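Local atomic coordinates of alpha-1,3-glucanase (Bacillus circulans, PDB entry 5ZRU), a protein that probably hydrolyses alpha-1,3-glucan, this chain being the catalytic unit of a longer GH87-type enzyme that also carries carbohydrate-binding modules. Residues 230-244 against 265-279. Numbering follows the deposited sequence.
With ZN (zinc ion), chain F.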
# COMPACT_ATOMS: atom_id res chain seq x y z
N GLY A 230 -0.36 7.94 -23.41
CA GLY A 230 -0.24 9.36 -23.16
C GLY A 230 -1.45 10.04 -22.57
O GLY A 230 -1.51 11.27 -22.53
N ASN A 231 -2.44 9.27 -22.13
CA ASN A 231 -3.53 9.84 -21.35
C ASN A 231 -4.22 8.71 -20.60
O ASN A 231 -3.76 7.56 -20.62
CB ASN A 231 -4.53 10.59 -22.23
CG ASN A 231 -5.08 11.82 -21.53
OD1 ASN A 231 -5.88 11.72 -20.56
ND2 ASN A 231 -4.65 13.00 -21.99
N MET A 232 -5.32 9.04 -19.93
CA MET A 232 -6.09 8.04 -19.21
C MET A 232 -6.64 7.01 -20.19
O MET A 232 -7.11 7.36 -21.28
CB MET A 232 -7.22 8.70 -18.43
CG MET A 232 -8.05 7.75 -17.54
SD MET A 232 -9.46 8.55 -16.76
CE MET A 232 -8.65 9.83 -15.77
N TRP A 233 -6.56 5.73 -19.82
CA TRP A 233 -7.14 4.66 -20.63
C TRP A 233 -8.58 4.46 -20.15
O TRP A 233 -8.81 3.95 -19.06
CB TRP A 233 -6.33 3.38 -20.50
CG TRP A 233 -6.78 2.27 -21.43
CD1 TRP A 233 -7.67 2.37 -22.47
CD2 TRP A 233 -6.40 0.88 -21.36
NE1 TRP A 233 -7.84 1.14 -23.07
CE2 TRP A 233 -7.08 0.21 -22.40
CE3 TRP A 233 -5.53 0.16 -20.54
CZ2 TRP A 233 -6.92 -1.15 -22.64
CZ3 TRP A 233 -5.38 -1.20 -20.76
CH2 TRP A 233 -6.07 -1.84 -21.81
N LYS A 234 -9.55 4.88 -20.98
CA LYS A 234 -10.96 4.79 -20.63
C LYS A 234 -11.55 3.56 -21.31
O LYS A 234 -11.60 3.49 -22.55
CB LYS A 234 -11.72 6.05 -21.04
CG LYS A 234 -11.19 7.28 -20.31
CD LYS A 234 -11.85 8.56 -20.78
CE LYS A 234 -11.24 9.76 -20.05
NZ LYS A 234 -12.09 10.98 -20.15
N ILE A 235 -11.97 2.60 -20.51
CA ILE A 235 -12.42 1.30 -21.00
C ILE A 235 -13.94 1.30 -20.88
O ILE A 235 -14.49 1.04 -19.80
CB ILE A 235 -11.76 0.16 -20.23
CG1 ILE A 235 -10.24 0.24 -20.42
CG2 ILE A 235 -12.31 -1.20 -20.68
CD1 ILE A 235 -9.45 -0.83 -19.64
N GLY A 236 -14.61 1.60 -21.99
CA GLY A 236 -16.03 1.91 -21.98
C GLY A 236 -16.27 3.38 -21.68
O GLY A 236 -15.36 4.14 -21.33
N SER A 237 -17.54 3.79 -21.79
CA SER A 237 -17.93 5.15 -21.49
C SER A 237 -19.20 5.12 -20.65
O SER A 237 -19.89 4.10 -20.58
CB SER A 237 -18.18 5.98 -22.76
OG SER A 237 -19.37 5.56 -23.41
N VAL A 238 -19.50 6.25 -20.00
CA VAL A 238 -20.73 6.31 -19.21
C VAL A 238 -21.94 6.07 -20.09
O VAL A 238 -22.86 5.33 -19.72
CB VAL A 238 -20.83 7.66 -18.46
CG1 VAL A 238 -22.21 7.81 -17.83
CG2 VAL A 238 -19.75 7.74 -17.39
N ALA A 239 -21.95 6.66 -21.29
CA ALA A 239 -23.09 6.49 -22.18
C ALA A 239 -23.15 5.09 -22.78
O ALA A 239 -24.24 4.58 -23.06
CB ALA A 239 -23.07 7.53 -23.30
N ASN A 240 -21.99 4.46 -23.00
CA ASN A 240 -21.94 3.14 -23.65
C ASN A 240 -21.06 2.25 -22.78
O ASN A 240 -19.88 2.05 -23.07
CB ASN A 240 -21.41 3.26 -25.08
CG ASN A 240 -21.57 1.97 -25.86
OD1 ASN A 240 -22.41 1.13 -25.54
ND2 ASN A 240 -20.75 1.80 -26.90
N LYS A 241 -21.64 1.72 -21.71
CA LYS A 241 -20.88 0.91 -20.78
C LYS A 241 -20.64 -0.48 -21.36
O LYS A 241 -21.41 -0.96 -22.19
CB LYS A 241 -21.59 0.83 -19.42
CG LYS A 241 -21.43 2.13 -18.61
CD LYS A 241 -21.98 2.07 -17.19
CE LYS A 241 -23.48 2.30 -17.17
NZ LYS A 241 -23.87 3.62 -17.75
N ILE A 242 -19.53 -1.11 -20.93
CA ILE A 242 -19.15 -2.44 -21.38
C ILE A 242 -19.80 -3.48 -20.48
O ILE A 242 -19.85 -3.31 -19.25
CB ILE A 242 -17.61 -2.59 -21.38
CG1 ILE A 242 -17.01 -1.81 -22.55
CG2 ILE A 242 -17.19 -4.07 -21.46
CD1 ILE A 242 -15.49 -1.75 -22.54
N ASN A 243 -20.32 -4.55 -21.08
CA ASN A 243 -20.90 -5.64 -20.31
C ASN A 243 -19.81 -6.48 -19.66
O ASN A 243 -19.59 -6.39 -18.46
CB ASN A 243 -21.80 -6.52 -21.20
CG ASN A 243 -23.14 -5.85 -21.52
OD1 ASN A 243 -23.75 -5.20 -20.67
ND2 ASN A 243 -23.61 -6.02 -22.76
N ASN A 244 -19.09 -7.29 -20.45
CA ASN A 244 -18.03 -8.13 -19.92
C ASN A 244 -16.76 -7.93 -20.72
O ASN A 244 -16.80 -7.78 -21.95
CB ASN A 244 -18.44 -9.61 -19.95
CG ASN A 244 -19.76 -9.86 -19.24
OD1 ASN A 244 -19.84 -9.75 -18.02
ND2 ASN A 244 -20.80 -10.22 -20.00
N ALA A 265 -5.78 14.09 -14.23
CA ALA A 265 -6.77 13.27 -14.94
C ALA A 265 -6.23 12.72 -16.25
O ALA A 265 -6.98 12.50 -17.21
CB ALA A 265 -8.07 14.05 -15.18
N SER A 266 -4.91 12.46 -16.32
CA SER A 266 -4.28 12.11 -17.59
C SER A 266 -3.56 10.77 -17.56
O SER A 266 -2.67 10.55 -18.39
CB SER A 266 -3.32 13.23 -18.01
OG SER A 266 -4.04 14.44 -18.15
N GLY A 267 -3.92 9.88 -16.65
CA GLY A 267 -3.35 8.55 -16.64
C GLY A 267 -4.18 7.65 -15.75
O GLY A 267 -5.16 8.07 -15.14
N GLY A 268 -3.76 6.39 -15.67
CA GLY A 268 -4.55 5.38 -14.99
C GLY A 268 -5.67 4.86 -15.88
O GLY A 268 -5.87 5.30 -17.02
N ILE A 269 -6.41 3.89 -15.34
CA ILE A 269 -7.47 3.20 -16.08
C ILE A 269 -8.82 3.53 -15.45
O ILE A 269 -9.01 3.36 -14.24
CB ILE A 269 -7.23 1.68 -16.09
CG1 ILE A 269 -6.00 1.36 -16.94
CG2 ILE A 269 -8.46 0.95 -16.63
CD1 ILE A 269 -5.63 -0.15 -16.96
N SER A 270 -9.77 3.96 -16.28
CA SER A 270 -11.14 4.19 -15.84
C SER A 270 -12.02 3.11 -16.45
O SER A 270 -12.16 3.05 -17.68
CB SER A 270 -11.64 5.58 -16.24
OG SER A 270 -13.05 5.68 -16.10
N PHE A 271 -12.60 2.26 -15.61
CA PHE A 271 -13.52 1.23 -16.06
C PHE A 271 -14.95 1.76 -16.09
O PHE A 271 -15.40 2.39 -15.12
CB PHE A 271 -13.50 0.01 -15.13
CG PHE A 271 -12.21 -0.78 -15.15
CD1 PHE A 271 -11.74 -1.37 -16.32
CD2 PHE A 271 -11.52 -1.00 -13.97
CE1 PHE A 271 -10.58 -2.12 -16.32
CE2 PHE A 271 -10.35 -1.76 -13.95
CZ PHE A 271 -9.88 -2.32 -15.13
N ARG A 272 -15.66 1.49 -17.18
CA ARG A 272 -17.10 1.74 -17.28
C ARG A 272 -17.76 0.41 -17.63
O ARG A 272 -18.19 0.18 -18.77
CB ARG A 272 -17.42 2.83 -18.32
CG ARG A 272 -16.78 4.18 -18.02
CD ARG A 272 -17.35 4.79 -16.75
NE ARG A 272 -16.76 6.10 -16.46
CZ ARG A 272 -17.00 6.81 -15.36
NH1 ARG A 272 -17.83 6.34 -14.43
NH2 ARG A 272 -16.42 7.99 -15.19
N VAL A 273 -17.81 -0.48 -16.65
CA VAL A 273 -18.20 -1.88 -16.82
C VAL A 273 -19.40 -2.15 -15.92
O VAL A 273 -19.39 -1.79 -14.74
CB VAL A 273 -17.03 -2.82 -16.48
CG1 VAL A 273 -17.48 -4.28 -16.46
CG2 VAL A 273 -15.86 -2.61 -17.46
N THR A 274 -20.43 -2.81 -16.47
CA THR A 274 -21.60 -3.17 -15.69
C THR A 274 -21.68 -4.65 -15.38
O THR A 274 -22.40 -5.03 -14.45
CB THR A 274 -22.89 -2.77 -16.42
OG1 THR A 274 -22.93 -3.37 -17.72
CG2 THR A 274 -22.97 -1.27 -16.55
N GLY A 275 -20.99 -5.50 -16.13
CA GLY A 275 -20.95 -6.91 -15.83
C GLY A 275 -19.64 -7.29 -15.18
O GLY A 275 -19.25 -6.71 -14.17
N GLN A 276 -18.93 -8.24 -15.77
CA GLN A 276 -17.74 -8.81 -15.14
C GLN A 276 -16.50 -8.42 -15.94
O GLN A 276 -16.39 -8.74 -17.12
CB GLN A 276 -17.85 -10.33 -15.05
CG GLN A 276 -16.63 -10.97 -14.43
CD GLN A 276 -16.73 -12.48 -14.41
OE1 GLN A 276 -16.84 -13.11 -15.46
NE2 GLN A 276 -16.73 -13.06 -13.22
N LEU A 277 -15.58 -7.74 -15.28
CA LEU A 277 -14.27 -7.53 -15.87
C LEU A 277 -13.26 -8.45 -15.18
O LEU A 277 -13.41 -8.79 -14.00
CB LEU A 277 -13.83 -6.07 -15.76
CG LEU A 277 -13.53 -5.43 -14.41
CD1 LEU A 277 -12.07 -5.63 -14.05
CD2 LEU A 277 -13.88 -3.94 -14.44
N ASP A 278 -12.26 -8.89 -15.95
CA ASP A 278 -11.15 -9.68 -15.43
C ASP A 278 -9.89 -9.07 -16.02
O ASP A 278 -9.69 -9.12 -17.24
CB ASP A 278 -11.27 -11.16 -15.80
CG ASP A 278 -10.20 -12.01 -15.12
OD1 ASP A 278 -10.34 -12.29 -13.92
OD2 ASP A 278 -9.20 -12.37 -15.76
N PHE A 279 -9.07 -8.48 -15.16
CA PHE A 279 -7.90 -7.72 -15.59
C PHE A 279 -6.71 -8.29 -14.84
O PHE A 279 -6.74 -8.36 -13.61
CB PHE A 279 -8.09 -6.22 -15.28
CG PHE A 279 -7.03 -5.33 -15.85
CD1 PHE A 279 -5.77 -5.27 -15.27
CD2 PHE A 279 -7.31 -4.51 -16.94
CE1 PHE A 279 -4.78 -4.43 -15.80
CE2 PHE A 279 -6.33 -3.67 -17.47
CZ PHE A 279 -5.07 -3.64 -16.90
ZN ZN F . -8.23 -13.70 -14.61
O HOH W 1 -6.75 -14.25 -16.02
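R272 lies across the turn that follows strand 233-235, where two neighbouring coils of a right-handed parallel beta-helix, the fold of the pectate-lyase-like part of this catalytic unit, stack strand on strand. Strands 233-235 and 269-273 run parallel; the axes of these short strands approach to 4.8 Å, their directions 13° apart. Backbone bonds link W233 and I235 to G268, S270 and R272, and after the 236-241 loop I242 takes up the pairing again through R272 O and T274 N. R272 CB and CG rest on the G236 and S237 backbone. The chain then bends at chi2 (-66°), which brings the guanidinium under V238, whose CG2 sits over the centre of one face, 3.5 Å above its plane. The far end is held from the next coil, where N304 OD1 takes a bond from NH1.

M232 works at the other end. With CG anti to the backbone N (chi1 -176°) and a bend only at chi3, its thioether runs along the second coil: CG meets G268 O, SD touches S270 CB at 3.7 Å, and CE reaches A265 O. Just before it, N231 OD1 accepts the M232 N-H at 2.8 Å and lies 3.4 Å from S266 CA. An alanine here would remove that acceptor, and is likely to leave the M232 N-H without its partner and open a gap beside S266.

The inner face is apolar. I235 CD1 is shared among three neighbours: it stands over the centre of the W233 ring, 3.7 Å above it, and also meets I269 CG2 and F271 CE1. Helix 203-216 packs against W233 and I242. Beyond the turn at G275, D278 completes a zinc site with H3 and H312, its OD2 2.0 Å from the zinc ion.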